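Local coordinates for protein alpha,alpha-trehalose-phosphate synthase (UDP-forming) (PDB 5TVG) that belongs to glycosyltransferase family 20, a family with the two-domain GT-B fold, and binds uridine-5'-diphosphate, at residues R26-G31 / E351-M356; Y100-A105 / P170-V175; V271-Y276 / P308-D313. All coordinates share one frame; numbering follows the deposited sequence.

In the fold
Following the chain from the N terminus, the loop between strand 12-16 and helix 31-43 comes first, and contact 1 joins it to the start of helix 352-361, closing a loop of more than 300 residues that takes in both other contacts. Within it, contact 2 closes first, tying the loop after helix 79-98 to helix 170-173 in the half built on the mixed sheet. Contact 3 follows in series, joining the loops after strands 266-271 and 301-306 of the parallel sheet. Contacts 1 and 3 both touch uridine-5'-diphosphate and meet through L355 and V271. Contact 2 touches contact 3 through L104 and Y276, a junction between the two halves in addition to contact 1.

Contact 1. Residues R26-G31 / E351-M356; sequences RPSAGG and ERNLLM. With UDP (uridine-5'-diphosphate), chain I.
R352 on helix 352-361 meets the 26-31 loop through its guanidinium. NH1 of R352 donates to S28 O at 2.9 Å; the oxygen lies in the guanidinium plane, yet the nitrogen sits above the carbonyl plane and the N-H...O angle is a bent 141°. NE of R352 faces the ribose of UDP, making weak bonds to O2' at 3.1 Å and to O3' at 3.3 Å. NH2 completes the set with a salt bridge to E380, which also binds UDP, so all three nitrogens have partners, which probably restrains the rotation of the group.

Packing accompanies these bonds. CG of R352 is anti to the backbone N (chi1 -161°), and CG and CD lie against UDP O2 and O2'. G30 CA rests 3.7 Å above one guanidinium face and M356 CE 3.8 Å above the opposite one, both offset toward the rim. S28 CB touches N353 OD1 at 3.2 Å, while L355 CD1 approaches UDP N3, in the uracil, to 3.3 Å.

E351 is the N-cap of this helix, whose first turn lines the nucleotide site through R352 and L355. A loop from the N-terminal half meeting a nucleotide-binding helix of the C-terminal half is consistent with the interdomain cleft of a GT-B glycosyltransferase.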
loop_
_atom_site.group_PDB
_atom_site.type_symbol
_atom_site.label_atom_id
_atom_site.label_comp_id
_atom_site.label_asym_id
_atom_site.label_seq_id
_atom_site.Cartn_x
_atom_site.Cartn_y
_atom_site.Cartn_z
ATOM N N ARG A 26 22.691 16.462 -31.994
ATOM C CA ARG A 26 23.065 17.860 -31.814
ATOM C C ARG A 26 23.882 18.040 -30.532
ATOM O O ARG A 26 23.623 17.363 -29.530
ATOM C CB ARG A 26 21.807 18.734 -31.758
ATOM N N PRO A 27 24.893 18.914 -30.533
ATOM C CA PRO A 27 25.629 19.171 -29.278
ATOM C C PRO A 27 24.780 19.778 -28.170
ATOM O O PRO A 27 25.131 19.619 -26.996
ATOM C CB PRO A 27 26.761 20.130 -29.703
ATOM C CG PRO A 27 26.575 20.398 -31.166
ATOM C CD PRO A 27 25.652 19.348 -31.721
ATOM N N SER A 28 23.691 20.478 -28.493
ATOM C CA SER A 28 22.928 21.158 -27.449
ATOM C C SER A 28 22.149 20.162 -26.596
ATOM O O SER A 28 21.984 20.370 -25.383
ATOM C CB SER A 28 22.005 22.213 -28.064
ATOM O OG SER A 28 21.058 21.634 -28.939
ATOM N N ALA A 29 21.662 19.077 -27.200
ATOM C CA ALA A 29 21.334 17.904 -26.406
ATOM C C ALA A 29 22.608 17.415 -25.725
ATOM O O ALA A 29 23.722 17.757 -26.120
ATOM C CB ALA A 29 20.722 16.814 -27.288
ATOM N N GLY A 30 22.471 16.620 -24.685
ATOM C CA GLY A 30 23.743 16.225 -24.102
ATOM C C GLY A 30 24.108 14.799 -24.421
ATOM O O GLY A 30 24.213 14.405 -25.596
ATOM N N GLY A 31 24.252 14.010 -23.364
ATOM C CA GLY A 31 24.370 12.580 -23.478
ATOM C C GLY A 31 25.743 12.135 -23.946
ATOM O O GLY A 31 26.692 12.901 -24.046
ATOM N N GLU A 351 13.848 21.181 -23.229
ATOM C CA GLU A 351 15.065 21.309 -24.013
ATOM C C GLU A 351 16.225 21.692 -23.094
ATOM O O GLU A 351 16.096 22.587 -22.252
ATOM C CB GLU A 351 14.828 22.379 -25.078
ATOM C CG GLU A 351 15.817 22.434 -26.223
ATOM C CD GLU A 351 15.694 23.736 -27.003
ATOM O OE1 GLU A 351 14.609 24.376 -26.913
ATOM O OE2 GLU A 351 16.684 24.118 -27.680
ATOM N N ARG A 352 17.360 21.006 -23.262
ATOM C CA ARG A 352 18.491 21.156 -22.341
ATOM C C ARG A 352 18.965 22.606 -22.247
ATOM O O ARG A 352 19.332 23.078 -21.165
ATOM C CB ARG A 352 19.632 20.237 -22.776
ATOM C CG ARG A 352 20.640 19.959 -21.708
ATOM C CD ARG A 352 21.502 18.731 -21.997
ATOM N NE ARG A 352 22.777 18.865 -21.294
ATOM C CZ ARG A 352 23.815 19.514 -21.803
ATOM N NH1 ARG A 352 23.693 20.050 -23.009
ATOM N NH2 ARG A 352 24.966 19.622 -21.126
ATOM N N ASN A 353 18.935 23.347 -23.351
ATOM C CA ASN A 353 19.329 24.751 -23.270
ATOM C C ASN A 353 18.355 25.575 -22.424
ATOM O O ASN A 353 18.781 26.539 -21.764
ATOM C CB ASN A 353 19.443 25.341 -24.662
ATOM C CG ASN A 353 20.615 24.766 -25.423
ATOM O OD1 ASN A 353 20.605 24.739 -26.645
ATOM N ND2 ASN A 353 21.605 24.243 -24.696
ATOM N N LEU A 354 17.053 25.245 -22.445
ATOM C CA LEU A 354 16.125 25.912 -21.525
ATOM C C LEU A 354 16.523 25.646 -20.078
ATOM O O LEU A 354 16.497 26.554 -19.238
ATOM C CB LEU A 354 14.682 25.453 -21.777
ATOM C CG LEU A 354 13.974 26.039 -23.004
ATOM C CD1 LEU A 354 12.618 25.389 -23.248
ATOM C CD2 LEU A 354 13.792 27.539 -22.806
ATOM N N LEU A 355 16.920 24.409 -19.777
ATOM C CA LEU A 355 17.333 24.087 -18.418
ATOM C C LEU A 355 18.457 25.011 -17.943
ATOM O O LEU A 355 18.473 25.438 -16.776
ATOM C CB LEU A 355 17.752 22.614 -18.337
ATOM C CG LEU A 355 16.677 21.551 -18.572
ATOM C CD1 LEU A 355 17.239 20.189 -18.313
ATOM C CD2 LEU A 355 15.471 21.791 -17.653
ATOM N N MET A 356 19.407 25.328 -18.828
ATOM C CA MET A 356 20.510 26.222 -18.456
ATOM C C MET A 356 20.014 27.622 -18.108
ATOM O O MET A 356 20.498 28.240 -17.156
ATOM C CB MET A 356 21.550 26.266 -19.580
ATOM C CG MET A 356 21.967 24.855 -20.053
ATOM S SD MET A 356 22.528 23.809 -18.683
ATOM C CE MET A 356 22.314 22.180 -19.347
HETATM N N1 UDP I . 18.567 16.435 -18.793
HETATM C C2 UDP I . 17.915 17.110 -19.810
HETATM N N3 UDP I . 16.561 17.252 -19.644
HETATM C C4 UDP I . 15.799 16.792 -18.588
HETATM C C5 UDP I . 16.545 16.091 -17.569
HETATM C C6 UDP I . 17.877 15.930 -17.712
HETATM O O2 UDP I . 18.496 17.573 -20.778
HETATM O O4 UDP I . 14.566 16.989 -18.593
HETATM C "C1'" UDP I . 20.029 16.250 -18.937
HETATM C "C2'" UDP I . 20.915 17.093 -18.017
HETATM O "O2'" UDP I . 21.201 18.311 -18.678
HETATM C "C3'" UDP I . 22.177 16.237 -17.959
HETATM C "C4'" UDP I . 21.617 14.822 -17.987
HETATM O "O4'" UDP I . 20.346 14.905 -18.666
HETATM O "O3'" UDP I . 23.120 16.478 -18.998
HETATM C "C5'" UDP I . 21.359 14.287 -16.608
HETATM O "O5'" UDP I . 22.547 13.557 -16.309
HETATM P PA UDP I . 23.063 13.408 -14.839
HETATM O O1A UDP I . 24.482 12.971 -14.950
HETATM O O2A UDP I . 22.775 14.654 -14.018
HETATM O O3A UDP I . 22.184 12.224 -14.228
HETATM P PB UDP I . 21.581 10.980 -15.009
HETATM O O1B UDP I . 22.660 10.620 -16.036
HETATM O O2B UDP I . 21.653 9.847 -13.996
HETATM O O3B UDP I . 20.220 11.261 -15.545
#

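Contact 2. Residues Y100-A105 / P170-V175; sequences YRSDLA and PDMLRV
A Schellman motif ends helix 79-98, with Y100 as its C-prime residue at positive phi, and just beyond this helix end the Y100 ring packs on M172 of helix 170-173. R101 N bonds to P96 O and Y100 N to V97 O.

M172 makes the largest single contribution. M172 CG is anti to the backbone N (chi1 179°) and touches Y100 CD2 at 3.8 Å; bends at chi2 and chi3 then bring M172 CE back to 3.9 Å from Y100 CA. M172 SD lies 5.4 Å from the centroid of the Y100 ring, 44° off the ring normal, an oblique Met-aromatic contact. M172 SD also touches S102 CB at 3.9 Å. V175 adds to the packing: its CG2 meets S102 CB at 3.8 Å and its CG1 reaches A105 CB at 4.3 Å.

Behind this surface R101 holds D103 side-on, NE to OD1 at 3.0 Å and NH1 to OD2, both oxygens using syn lone pairs. The polar end of Y100 bonds through OH to S169 N, and D171 OD2 bonds to Y100 OH of the second subunit. Around the contact, V175 and A105 lean on V97 of helix 79-98, while L173 packs against helices 179-186 and 197-209.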
loop_
_atom_site.group_PDB
_atom_site.type_symbol
_atom_site.label_atom_id
_atom_site.label_comp_id
_atom_site.label_asym_id
_atom_site.label_seq_id
_atom_site.Cartn_x
_atom_site.Cartn_y
_atom_site.Cartn_z
ATOM N N TYR A 100 23.701 1.108 -4.045
ATOM C CA TYR A 100 23.626 0.768 -2.614
ATOM C C TYR A 100 22.182 0.674 -2.146
ATOM O O TYR A 100 21.840 1.100 -1.043
ATOM C CB TYR A 100 24.405 1.751 -1.722
ATOM C CG TYR A 100 25.912 1.697 -1.934
ATOM C CD1 TYR A 100 26.506 2.317 -3.027
ATOM C CD2 TYR A 100 26.731 0.979 -1.074
ATOM C CE1 TYR A 100 27.884 2.266 -3.222
ATOM C CE2 TYR A 100 28.102 0.914 -1.278
ATOM C CZ TYR A 100 28.672 1.554 -2.342
ATOM O OH TYR A 100 30.056 1.498 -2.514
ATOM N N ARG A 101 21.330 0.077 -2.971
ATOM C CA ARG A 101 19.939 -0.170 -2.606
ATOM C C ARG A 101 19.688 -1.672 -2.715
ATOM O O ARG A 101 18.923 -2.134 -3.565
ATOM C CB ARG A 101 18.980 0.638 -3.516
ATOM C CG ARG A 101 19.091 2.147 -3.333
ATOM C CD ARG A 101 18.665 2.592 -1.904
ATOM N NE ARG A 101 17.282 2.199 -1.601
ATOM C CZ ARG A 101 16.230 2.987 -1.832
ATOM N NH1 ARG A 101 14.996 2.598 -1.518
ATOM N NH2 ARG A 101 16.424 4.181 -2.394
ATOM N N SER A 102 20.344 -2.439 -1.845
ATOM C CA SER A 102 20.125 -3.879 -1.812
ATOM C C SER A 102 18.673 -4.200 -1.505
ATOM O O SER A 102 18.214 -5.303 -1.823
ATOM C CB SER A 102 21.032 -4.533 -0.755
ATOM O OG SER A 102 20.660 -4.153 0.586
ATOM N N ASP A 103 17.945 -3.264 -0.879
ATOM C CA ASP A 103 16.531 -3.471 -0.598
ATOM C C ASP A 103 15.655 -3.491 -1.848
ATOM O O ASP A 103 14.562 -4.070 -1.807
ATOM C CB ASP A 103 16.010 -2.396 0.370
ATOM C CG ASP A 103 16.217 -0.974 -0.153
ATOM O OD1 ASP A 103 17.384 -0.577 -0.359
ATOM O OD2 ASP A 103 15.222 -0.258 -0.392
ATOM N N LEU A 104 16.081 -2.877 -2.952
ATOM C CA LEU A 104 15.265 -2.845 -4.165
ATOM C C LEU A 104 15.686 -3.864 -5.199
ATOM O O LEU A 104 15.014 -3.982 -6.226
ATOM C CB LEU A 104 15.313 -1.454 -4.802
ATOM C CG LEU A 104 14.845 -0.319 -3.898
ATOM C CD1 LEU A 104 14.993 1.032 -4.613
ATOM C CD2 LEU A 104 13.382 -0.585 -3.506
ATOM N N ALA A 105 16.766 -4.606 -4.956
ATOM C CA ALA A 105 17.330 -5.513 -5.961
ATOM C C ALA A 105 16.502 -6.783 -6.106
ATOM O O ALA A 105 16.016 -7.333 -5.119
ATOM C CB ALA A 105 18.769 -5.873 -5.599
ATOM N N PRO A 170 32.734 -4.270 -2.110
ATOM C CA PRO A 170 32.467 -5.717 -2.233
ATOM C C PRO A 170 31.287 -6.219 -1.429
ATOM O O PRO A 170 30.543 -7.088 -1.909
ATOM C CB PRO A 170 33.773 -6.344 -1.745
ATOM C CG PRO A 170 34.807 -5.320 -2.085
ATOM C CD PRO A 170 34.145 -4.013 -1.777
ATOM N N ASP A 171 31.142 -5.722 -0.197
ATOM C CA ASP A 171 30.038 -6.090 0.676
ATOM C C ASP A 171 28.699 -5.747 0.046
ATOM O O ASP A 171 27.678 -6.343 0.402
ATOM C CB ASP A 171 30.181 -5.346 2.014
ATOM C CG ASP A 171 30.381 -3.856 1.792
ATOM O OD1 ASP A 171 31.363 -3.464 1.067
ATOM O OD2 ASP A 171 29.530 -3.081 2.287
ATOM N N MET A 172 28.673 -4.742 -0.829
ATOM C CA MET A 172 27.445 -4.430 -1.543
ATOM C C MET A 172 27.376 -5.140 -2.900
ATOM O O MET A 172 26.315 -5.645 -3.279
ATOM C CB MET A 172 27.319 -2.915 -1.730
ATOM C CG MET A 172 26.056 -2.487 -2.512
ATOM S SD MET A 172 24.454 -2.954 -1.758
ATOM C CE MET A 172 24.528 -2.117 -0.190
ATOM N N LEU A 173 28.497 -5.227 -3.623
ATOM C CA LEU A 173 28.475 -5.884 -4.931
ATOM C C LEU A 173 27.964 -7.317 -4.823
ATOM O O LEU A 173 27.224 -7.784 -5.689
ATOM C CB LEU A 173 29.867 -5.867 -5.569
ATOM C CG LEU A 173 29.920 -6.435 -7.001
ATOM C CD1 LEU A 173 29.150 -5.539 -7.982
ATOM C CD2 LEU A 173 31.350 -6.666 -7.499
ATOM N N ARG A 174 28.335 -8.023 -3.758
ATOM C CA ARG A 174 27.939 -9.416 -3.562
ATOM C C ARG A 174 26.421 -9.629 -3.561
ATOM O O ARG A 174 25.979 -10.776 -3.647
ATOM C CB ARG A 174 28.433 -9.907 -2.199
ATOM C CG ARG A 174 29.883 -10.195 -2.072
ATOM C CD ARG A 174 30.216 -10.282 -0.585
ATOM N NE ARG A 174 29.633 -11.451 0.051
ATOM C CZ ARG A 174 29.162 -11.478 1.289
ATOM N NH1 ARG A 174 29.196 -10.394 2.046
ATOM N NH2 ARG A 174 28.663 -12.602 1.770
ATOM N N VAL A 175 25.623 -8.571 -3.393
ATOM C CA VAL A 175 24.180 -8.723 -3.438
ATOM C C VAL A 175 23.746 -9.230 -4.805
ATOM O O VAL A 175 22.772 -9.988 -4.919
ATOM C CB VAL A 175 23.501 -7.388 -3.043
ATOM C CG1 VAL A 175 22.001 -7.429 -3.290
ATOM C CG2 VAL A 175 23.740 -7.080 -1.565
#

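Contact 3. Residues V271-Y276 / P308-D313; sequences VDRLDY and PPTRSD. With UDP (uridine-5'-diphosphate), chain I.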
loop_
_atom_site.group_PDB
_atom_site.type_symbol
_atom_site.label_atom_id
_atom_site.label_comp_id
_atom_site.label_asym_id
_atom_site.label_seq_id
_atom_site.Cartn_x
_atom_site.Cartn_y
_atom_site.Cartn_z
ATOM N N VAL A 271 16.601 19.623 -11.282
ATOM C CA VAL A 271 16.297 18.846 -12.490
ATOM C C VAL A 271 16.838 17.435 -12.276
ATOM O O VAL A 271 18.044 17.265 -12.026
ATOM C CB VAL A 271 16.901 19.450 -13.775
ATOM C CG1 VAL A 271 16.629 18.494 -14.961
ATOM C CG2 VAL A 271 16.300 20.827 -14.086
ATOM N N ASP A 272 15.953 16.432 -12.354
ATOM C CA ASP A 272 16.330 15.043 -12.097
ATOM C C ASP A 272 15.402 14.116 -12.875
ATOM O O ASP A 272 14.193 14.341 -12.885
ATOM C CB ASP A 272 16.201 14.656 -10.601
ATOM C CG ASP A 272 16.969 15.575 -9.661
ATOM O OD1 ASP A 272 16.607 16.760 -9.529
ATOM O OD2 ASP A 272 17.925 15.093 -9.011
ATOM N N ARG A 273 15.937 13.030 -13.443
ATOM C CA ARG A 273 15.049 11.905 -13.774
ATOM C C ARG A 273 14.366 11.432 -12.486
ATOM O O ARG A 273 14.894 11.570 -11.379
ATOM C CB ARG A 273 15.800 10.728 -14.404
ATOM C CG ARG A 273 16.366 10.919 -15.838
ATOM C CD ARG A 273 17.185 9.656 -16.296
ATOM N NE ARG A 273 18.272 9.379 -15.347
ATOM C CZ ARG A 273 18.285 8.364 -14.471
ATOM N NH1 ARG A 273 17.281 7.484 -14.439
ATOM N NH2 ARG A 273 19.302 8.246 -13.603
ATOM N N LEU A 274 13.158 10.916 -12.623
ATOM C CA LEU A 274 12.411 10.468 -11.451
ATOM C C LEU A 274 12.901 9.073 -11.037
ATOM O O LEU A 274 12.210 8.060 -11.156
ATOM C CB LEU A 274 10.918 10.523 -11.740
ATOM C CG LEU A 274 10.057 11.050 -10.561
ATOM C CD1 LEU A 274 8.606 11.199 -10.998
ATOM C CD2 LEU A 274 10.151 10.118 -9.347
ATOM N N ASP A 275 14.132 9.042 -10.535
ATOM C CA ASP A 275 14.820 7.825 -10.122
ATOM C C ASP A 275 14.908 7.794 -8.601
ATOM O O ASP A 275 15.031 8.845 -7.960
ATOM C CB ASP A 275 16.250 7.775 -10.748
ATOM C CG ASP A 275 16.846 6.375 -10.770
ATOM O OD1 ASP A 275 17.046 5.803 -9.673
ATOM O OD2 ASP A 275 17.118 5.840 -11.892
ATOM N N TYR A 276 14.854 6.596 -8.007
ATOM C CA TYR A 276 15.059 6.571 -6.555
ATOM C C TYR A 276 16.498 6.911 -6.147
ATOM O O TYR A 276 16.767 7.148 -4.948
ATOM C CB TYR A 276 14.647 5.219 -5.971
ATOM C CG TYR A 276 15.188 4.019 -6.734
ATOM C CD1 TYR A 276 16.514 3.595 -6.565
ATOM C CD2 TYR A 276 14.361 3.272 -7.567
ATOM C CE1 TYR A 276 16.997 2.482 -7.222
ATOM C CE2 TYR A 276 14.838 2.154 -8.238
ATOM C CZ TYR A 276 16.157 1.765 -8.067
ATOM O OH TYR A 276 16.634 0.648 -8.719
ATOM N N PRO A 308 11.197 14.469 -15.148
ATOM C CA PRO A 308 10.581 13.620 -16.174
ATOM C C PRO A 308 10.607 12.156 -15.782
ATOM O O PRO A 308 11.554 11.698 -15.126
ATOM C CB PRO A 308 11.442 13.879 -17.425
ATOM C CG PRO A 308 12.760 14.420 -16.882
ATOM C CD PRO A 308 12.425 15.142 -15.615
ATOM N N PRO A 309 9.560 11.405 -16.129
ATOM C CA PRO A 309 9.514 9.981 -15.791
ATOM C C PRO A 309 10.575 9.196 -16.538
ATOM O O PRO A 309 11.043 9.586 -17.604
ATOM C CB PRO A 309 8.104 9.553 -16.223
ATOM C CG PRO A 309 7.317 10.820 -16.202
ATOM C CD PRO A 309 8.270 11.877 -16.660
ATOM N N THR A 310 10.937 8.058 -15.951
ATOM C CA THR A 310 12.054 7.245 -16.396
ATOM C C THR A 310 11.729 5.805 -16.051
ATOM O O THR A 310 11.186 5.543 -14.981
ATOM C CB THR A 310 13.335 7.712 -15.660
ATOM O OG1 THR A 310 14.453 6.912 -16.030
ATOM C CG2 THR A 310 13.115 7.602 -14.145
ATOM N N ARG A 311 12.039 4.879 -16.950
ATOM C CA ARG A 311 11.901 3.444 -16.675
ATOM C C ARG A 311 10.553 3.102 -16.027
ATOM O O ARG A 311 10.483 2.385 -15.021
ATOM C CB ARG A 311 13.072 2.972 -15.801
ATOM C CG ARG A 311 14.426 3.340 -16.418
ATOM C CD ARG A 311 15.619 3.244 -15.449
ATOM N NE ARG A 311 16.811 3.858 -16.049
ATOM C CZ ARG A 311 18.051 3.775 -15.557
ATOM N NH1 ARG A 311 18.301 3.077 -14.456
ATOM N NH2 ARG A 311 19.057 4.392 -16.169
ATOM N N SER A 312 9.472 3.638 -16.607
ATOM C CA SER A 312 8.127 3.481 -16.044
ATOM C C SER A 312 7.659 2.036 -15.976
ATOM O O SER A 312 6.734 1.737 -15.214
ATOM C CB SER A 312 7.088 4.249 -16.873
ATOM O OG SER A 312 7.414 5.619 -16.926
ATOM N N ASP A 313 8.234 1.141 -16.775
ATOM C CA ASP A 313 7.794 -0.250 -16.794
ATOM C C ASP A 313 8.525 -1.113 -15.775
ATOM O O ASP A 313 8.328 -2.333 -15.763
ATOM C CB ASP A 313 7.935 -0.806 -18.212
ATOM C CG ASP A 313 9.371 -0.714 -18.744
ATOM O OD1 ASP A 313 10.236 -0.013 -18.142
ATOM O OD2 ASP A 313 9.603 -1.283 -19.823
HETATM N N1 UDP I . 18.567 16.435 -18.793
HETATM C C2 UDP I . 17.915 17.110 -19.810
HETATM N N3 UDP I . 16.561 17.252 -19.644
HETATM C C4 UDP I . 15.799 16.792 -18.588
HETATM C C5 UDP I . 16.545 16.091 -17.569
HETATM C C6 UDP I . 17.877 15.930 -17.712
HETATM O O2 UDP I . 18.496 17.573 -20.778
HETATM O O4 UDP I . 14.566 16.989 -18.593
HETATM C "C1'" UDP I . 20.029 16.250 -18.937
HETATM C "C2'" UDP I . 20.915 17.093 -18.017
HETATM O "O2'" UDP I . 21.201 18.311 -18.678
HETATM C "C3'" UDP I . 22.177 16.237 -17.959
HETATM C "C4'" UDP I . 21.617 14.822 -17.987
HETATM O "O4'" UDP I . 20.346 14.905 -18.666
HETATM O "O3'" UDP I . 23.120 16.478 -18.998
HETATM C "C5'" UDP I . 21.359 14.287 -16.608
HETATM O "O5'" UDP I . 22.547 13.557 -16.309
HETATM P PA UDP I . 23.063 13.408 -14.839
HETATM O O1A UDP I . 24.482 12.971 -14.950
HETATM O O2A UDP I . 22.775 14.654 -14.018
HETATM O O3A UDP I . 22.184 12.224 -14.228
HETATM P PB UDP I . 21.581 10.980 -15.009
HETATM O O1B UDP I . 22.660 10.620 -16.036
HETATM O O2B UDP I . 21.653 9.847 -13.996
HETATM O O3B UDP I . 20.220 11.261 -15.545
#
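R273 and T310 cross at about a right angle, with T310 OG1 meeting the edge of the R273 guanidinium. NH1 of R273 donates to T310 OG1 at 3.3 Å, and the oxygen lies in the guanidinium plane. Another edge faces the beta-phosphate of UDP in a nearly straight pair of bonds, R273 NE to UDP O3B at 2.7 Å and R273 NH2 to UDP O2B at 2.9 Å. A bend at chi3 (-57°) places NE toward the phosphate.

The R311 guanidinium is turned only 24° from that of R273, and R273 NH1 sits over its face, offset toward the rim. These like charges come within 4.0 Å between R273 NH1 and R311 NH2, and the carboxylate of D275 probably eases their repulsion. D275 OD2 takes a hydrogen bond from R273 NH1 at 3.0 Å on its anti lone pair, within a salt bridge, but lies well out of the R311 plane in a long, purely electrostatic pairing. Y317 OH also bonds to D275 OD2, and W95 makes a cation-pi contact with R311.

The backbones are joined by L274 N to P308 O at 3.1 Å, with L274 at the centre of an inverse gamma turn. T310 CG2 packs on L274 O at 3.2 Å. V271 and P308 pack beside the uracil, while R273 alone of the two segments binds the beta-phosphate. Both loops follow neighbouring parallel strands, 266-271 and 301-306, an arrangement characteristic of nucleotide binding in the C-terminal Rossmann-like domain of GT-B glycosyltransferases.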